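Local structure of surface-associated protein CshA (Streptococcus gordonii, 5L2D) at residues Q36-E48 / Y53-F65. The protein is a cell-wall-anchored streptococcal surface adhesin that binds host fibronectin, the present chain being its non-repetitive domain 2. Sequence-based numbering, arbitrary orientation.
Sequences QGGFKVGTVFKKE and YVVTLTVTELKPF
Phe-45 and Leu-57 face each other as a hydrogen-bonded antiparallel pair, Phe-45 N to Leu-57 O at 2.7 Å and Leu-57 N to Phe-45 O at 2.9 Å. Lys-47 and Val-55 exchange a second reciprocal pair of hydrogen bonds two residues along. On this face the Phe-45 ring, CG anti to the backbone N (chi1 166°), turns obliquely from Leu-57 toward Val-55, its CE2 meeting Val-55 CG2 at 4.0 Å. Val-44, Lys-46, Val-54, Thr-56 and Thr-58 occupy the other face. There Val-44 CG2 lies alongside Thr-58 CG2 at 3.6 Å, while the Lys-46 chain, bent at chi2, lays CE on Val-54 CG1 at 3.8 Å. Past Val-44, Val-59 N still bonds to Thr-43 O, and Gly-42 N reaches Val-59 O at 3.1 Å. The Val-59 isopropyl packs against Lys-40 O, CG2 approaching the Phe-39 ring. In the type II turn Lys-40 to Thr-43, Lys-40 N bonds to Thr-43 OG1, itself bonded to Asn-32 O. Met-30 packs on Phe-39 and Phe-45; Phe-282 and Met-280 of the second subunit cover Val-55 and Leu-57. Strands 44-50 and 53-61 form a beta hairpin in a larger antiparallel sheet, with a classic beta bulge at Thr-60 and Glu-61 opposite Lys-143.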
loop_
_atom_site.group_PDB
_atom_site.type_symbol
_atom_site.label_atom_id
_atom_site.label_comp_id
_atom_site.label_asym_id
_atom_site.label_seq_id
_atom_site.Cartn_x
_atom_site.Cartn_y
_atom_site.Cartn_z
ATOM N N GLN A 36 0.401 -12.318 17.474
ATOM C CA GLN A 36 1.814 -12.071 17.129
ATOM C C GLN A 36 2.252 -10.638 17.341
ATOM O O GLN A 36 3.324 -10.279 16.869
ATOM C CB GLN A 36 2.097 -12.364 15.658
ATOM C CG GLN A 36 1.524 -13.660 15.107
ATOM C CD GLN A 36 1.962 -13.907 13.669
ATOM O OE1 GLN A 36 2.846 -13.210 13.125
ATOM N NE2 GLN A 36 1.348 -14.898 13.041
ATOM N N GLY A 37 1.431 -9.813 17.995
ATOM C CA GLY A 37 1.731 -8.387 18.159
ATOM C C GLY A 37 1.576 -7.538 16.898
ATOM O O GLY A 37 1.942 -6.358 16.879
ATOM N N GLY A 38 1.034 -8.129 15.843
ATOM C CA GLY A 38 0.810 -7.404 14.613
ATOM C C GLY A 38 -0.637 -6.982 14.460
ATOM O O GLY A 38 -1.400 -6.945 15.420
ATOM N N PHE A 39 -1.012 -6.691 13.224
ATOM C CA PHE A 39 -2.264 -6.012 12.919
ATOM C C PHE A 39 -3.265 -7.004 12.413
ATOM O O PHE A 39 -2.938 -7.867 11.619
ATOM C CB PHE A 39 -2.041 -4.970 11.826
ATOM C CG PHE A 39 -1.267 -3.755 12.268
ATOM C CD1 PHE A 39 -0.310 -3.819 13.271
ATOM C CD2 PHE A 39 -1.471 -2.553 11.648
ATOM C CE1 PHE A 39 0.398 -2.696 13.662
ATOM C CE2 PHE A 39 -0.764 -1.434 12.026
ATOM C CZ PHE A 39 0.170 -1.501 13.037
ATOM N N LYS A 40 -4.491 -6.869 12.874
ATOM C CA LYS A 40 -5.596 -7.668 12.374
ATOM C C LYS A 40 -6.745 -6.735 12.190
ATOM O O LYS A 40 -6.641 -5.526 12.498
ATOM C CB LYS A 40 -5.992 -8.773 13.364
ATOM C CG LYS A 40 -6.395 -8.290 14.755
ATOM C CD LYS A 40 -6.713 -9.459 15.685
ATOM C CE LYS A 40 -6.522 -9.124 17.167
ATOM N NZ LYS A 40 -7.565 -8.198 17.643
ATOM N N VAL A 41 -7.852 -7.282 11.698
ATOM C CA VAL A 41 -9.010 -6.450 11.527
ATOM C C VAL A 41 -9.451 -6.127 12.934
ATOM O O VAL A 41 -9.602 -7.037 13.761
ATOM C CB VAL A 41 -10.160 -7.149 10.788
ATOM C CG1 VAL A 41 -11.298 -6.164 10.561
ATOM C CG2 VAL A 41 -9.692 -7.707 9.452
ATOM N N GLY A 42 -9.600 -4.831 13.210
ATOM C CA GLY A 42 -10.155 -4.368 14.459
ATOM C C GLY A 42 -9.105 -3.704 15.295
ATOM O O GLY A 42 -9.446 -2.936 16.216
ATOM N N THR A 43 -7.845 -4.019 14.986
ATOM C CA THR A 43 -6.685 -3.325 15.524
ATOM C C THR A 43 -6.702 -1.807 15.251
ATOM O O THR A 43 -7.004 -1.389 14.144
ATOM C CB THR A 43 -5.428 -3.913 14.885
ATOM O OG1 THR A 43 -5.237 -5.277 15.324
ATOM C CG2 THR A 43 -4.221 -3.087 15.227
ATOM N N VAL A 44 -6.335 -1.015 16.267
ATOM C CA VAL A 44 -6.595 0.429 16.348
ATOM C C VAL A 44 -5.385 1.183 16.830
ATOM O O VAL A 44 -4.866 0.897 17.907
ATOM C CB VAL A 44 -7.666 0.793 17.445
ATOM C CG1 VAL A 44 -7.564 2.247 17.872
ATOM C CG2 VAL A 44 -9.097 0.551 16.991
ATOM N N PHE A 45 -5.020 2.224 16.094
ATOM C CA PHE A 45 -4.035 3.212 16.537
ATOM C C PHE A 45 -4.750 4.516 16.882
ATOM O O PHE A 45 -5.474 5.037 16.053
ATOM C CB PHE A 45 -3.023 3.474 15.396
ATOM C CG PHE A 45 -2.166 4.704 15.591
ATOM C CD1 PHE A 45 -0.998 4.642 16.328
ATOM C CD2 PHE A 45 -2.516 5.917 15.015
ATOM C CE1 PHE A 45 -0.202 5.767 16.502
ATOM C CE2 PHE A 45 -1.720 7.052 15.171
ATOM C CZ PHE A 45 -0.564 6.975 15.927
ATOM N N LYS A 46 -4.515 5.081 18.063
ATOM C CA LYS A 46 -5.222 6.311 18.468
ATOM C C LYS A 46 -4.294 7.213 19.250
ATOM O O LYS A 46 -3.716 6.783 20.260
ATOM C CB LYS A 46 -6.465 5.945 19.249
ATOM C CG LYS A 46 -7.397 7.103 19.479
ATOM C CD LYS A 46 -7.513 7.425 20.979
ATOM C CE LYS A 46 -8.815 8.150 21.364
ATOM N NZ LYS A 46 -10.065 7.367 21.119
ATOM N N LYS A 47 -4.105 8.448 18.772
ATOM C CA LYS A 47 -3.116 9.330 19.377
ATOM C C LYS A 47 -3.424 10.788 19.176
ATOM O O LYS A 47 -3.859 11.193 18.093
ATOM C CB LYS A 47 -1.732 9.044 18.793
ATOM C CG LYS A 47 -0.560 9.788 19.437
ATOM C CD LYS A 47 0.715 9.599 18.617
ATOM C CE LYS A 47 1.976 9.436 19.450
ATOM N NZ LYS A 47 2.403 10.749 19.999
ATOM N N GLU A 48 -3.146 11.577 20.217
ATOM C CA GLU A 48 -3.300 13.024 20.152
ATOM C C GLU A 48 -2.102 13.581 19.393
ATOM O O GLU A 48 -1.026 13.712 19.910
ATOM C CB GLU A 48 -3.454 13.662 21.551
ATOM C CG GLU A 48 -3.490 15.203 21.563
ATOM C CD GLU A 48 -4.325 15.828 22.700
ATOM O OE1 GLU A 48 -4.336 17.078 22.827
ATOM O OE2 GLU A 48 -4.994 15.087 23.451
ATOM N N TYR A 53 -6.161 17.560 18.867
ATOM C CA TYR A 53 -6.355 16.811 17.635
ATOM C C TYR A 53 -6.045 15.305 17.795
ATOM O O TYR A 53 -4.910 14.913 18.017
ATOM C CB TYR A 53 -5.502 17.453 16.559
ATOM C CG TYR A 53 -5.935 17.167 15.143
ATOM C CD1 TYR A 53 -5.772 15.910 14.584
ATOM C CD2 TYR A 53 -6.470 18.163 14.337
ATOM C CE1 TYR A 53 -6.125 15.651 13.266
ATOM C CE2 TYR A 53 -6.851 17.905 13.023
ATOM C CZ TYR A 53 -6.657 16.644 12.496
ATOM O OH TYR A 53 -7.015 16.366 11.207
ATOM N N VAL A 54 -7.072 14.472 17.654
ATOM C CA VAL A 54 -6.952 13.033 17.801
ATOM C C VAL A 54 -7.275 12.298 16.490
ATOM O O VAL A 54 -8.318 12.526 15.875
ATOM C CB VAL A 54 -7.920 12.535 18.892
ATOM C CG1 VAL A 54 -7.912 11.030 18.980
ATOM C CG2 VAL A 54 -7.554 13.120 20.245
ATOM N N VAL A 55 -6.385 11.391 16.089
ATOM C CA VAL A 55 -6.574 10.600 14.874
ATOM C C VAL A 55 -6.747 9.212 15.328
ATOM O O VAL A 55 -6.137 8.797 16.298
ATOM C CB VAL A 55 -5.378 10.643 13.895
ATOM C CG1 VAL A 55 -5.120 12.055 13.404
ATOM C CG2 VAL A 55 -4.118 10.177 14.549
ATOM N N THR A 56 -7.609 8.499 14.635
ATOM C CA THR A 56 -7.867 7.112 14.953
ATOM C C THR A 56 -7.800 6.334 13.639
ATOM O O THR A 56 -8.537 6.615 12.687
ATOM C CB THR A 56 -9.242 6.933 15.623
ATOM O OG1 THR A 56 -9.345 7.740 16.814
ATOM C CG2 THR A 56 -9.461 5.479 15.980
ATOM N N LEU A 57 -6.883 5.384 13.589
ATOM C CA LEU A 57 -6.732 4.478 12.468
ATOM C C LEU A 57 -7.134 3.118 12.922
ATOM O O LEU A 57 -6.543 2.610 13.889
ATOM C CB LEU A 57 -5.275 4.400 11.999
ATOM C CG LEU A 57 -4.853 5.496 11.020
ATOM C CD1 LEU A 57 -3.367 5.425 10.754
ATOM C CD2 LEU A 57 -5.568 5.366 9.692
ATOM N N THR A 58 -8.086 2.508 12.210
ATOM C CA THR A 58 -8.576 1.176 12.553
ATOM C C THR A 58 -8.550 0.296 11.317
ATOM O O THR A 58 -9.096 0.687 10.274
ATOM C CB THR A 58 -10.030 1.203 13.069
ATOM O OG1 THR A 58 -10.241 2.294 13.994
ATOM C CG2 THR A 58 -10.381 -0.146 13.711
ATOM N N VAL A 59 -7.967 -0.898 11.429
ATOM C CA VAL A 59 -7.829 -1.776 10.262
ATOM C C VAL A 59 -9.160 -2.361 9.915
ATOM O O VAL A 59 -9.773 -3.045 10.743
ATOM C CB VAL A 59 -6.926 -2.984 10.527
ATOM C CG1 VAL A 59 -6.826 -3.858 9.291
ATOM C CG2 VAL A 59 -5.551 -2.546 10.916
ATOM N N THR A 60 -9.613 -2.140 8.694
ATOM C CA THR A 60 -10.904 -2.726 8.305
ATOM C C THR A 60 -10.759 -3.941 7.453
ATOM O O THR A 60 -11.727 -4.631 7.243
ATOM C CB THR A 60 -11.796 -1.759 7.513
ATOM O OG1 THR A 60 -11.221 -1.495 6.236
ATOM C CG2 THR A 60 -11.940 -0.466 8.251
ATOM N N GLU A 61 -9.576 -4.175 6.908
ATOM C CA GLU A 61 -9.413 -5.248 5.952
ATOM C C GLU A 61 -7.956 -5.640 5.732
ATOM O O GLU A 61 -7.049 -4.802 5.737
ATOM C CB GLU A 61 -10.060 -4.883 4.618
ATOM C CG GLU A 61 -10.232 -6.111 3.744
ATOM C CD GLU A 61 -11.238 -5.938 2.618
ATOM O OE1 GLU A 61 -10.991 -5.091 1.731
ATOM O OE2 GLU A 61 -12.252 -6.683 2.599
ATOM N N LEU A 62 -7.750 -6.935 5.548
ATOM C CA LEU A 62 -6.459 -7.482 5.136
ATOM C C LEU A 62 -6.601 -8.359 3.881
ATOM O O LEU A 62 -6.664 -9.568 3.976
ATOM C CB LEU A 62 -5.843 -8.285 6.283
ATOM C CG LEU A 62 -5.381 -7.456 7.477
ATOM C CD1 LEU A 62 -5.084 -8.327 8.699
ATOM C CD2 LEU A 62 -4.155 -6.639 7.124
ATOM N N LYS A 63 -6.671 -7.749 2.709
ATOM C CA LYS A 63 -6.700 -8.507 1.487
ATOM C C LYS A 63 -5.827 -7.827 0.462
ATOM O O LYS A 63 -5.575 -6.620 0.556
ATOM C CB LYS A 63 -8.107 -8.584 0.946
ATOM C CG LYS A 63 -9.100 -9.372 1.777
ATOM C CD LYS A 63 -10.458 -9.348 1.062
ATOM C CE LYS A 63 -11.455 -10.348 1.651
ATOM N NZ LYS A 63 -10.959 -11.758 1.626
ATOM N N PRO A 64 -5.362 -8.599 -0.532
ATOM C CA PRO A 64 -4.521 -8.117 -1.614
ATOM C C PRO A 64 -5.288 -7.469 -2.729
ATOM O O PRO A 64 -6.497 -7.658 -2.825
ATOM C CB PRO A 64 -3.908 -9.399 -2.145
ATOM C CG PRO A 64 -4.984 -10.407 -1.945
ATOM C CD PRO A 64 -5.441 -10.072 -0.558
ATOM N N PHE A 65 -4.537 -6.795 -3.599
ATOM C CA PHE A 65 -5.074 -5.969 -4.667
ATOM C C PHE A 65 -5.956 -6.688 -5.621
ATOM O O PHE A 65 -6.914 -6.091 -6.142
ATOM C CB PHE A 65 -3.973 -5.375 -5.485
ATOM C CG PHE A 65 -4.414 -4.270 -6.399
ATOM C CD1 PHE A 65 -4.851 -3.084 -5.899
ATOM C CD2 PHE A 65 -4.322 -4.395 -7.773
ATOM C CE1 PHE A 65 -5.188 -2.031 -6.734
ATOM C CE2 PHE A 65 -4.669 -3.347 -8.626
ATOM C CZ PHE A 65 -5.108 -2.156 -8.096
#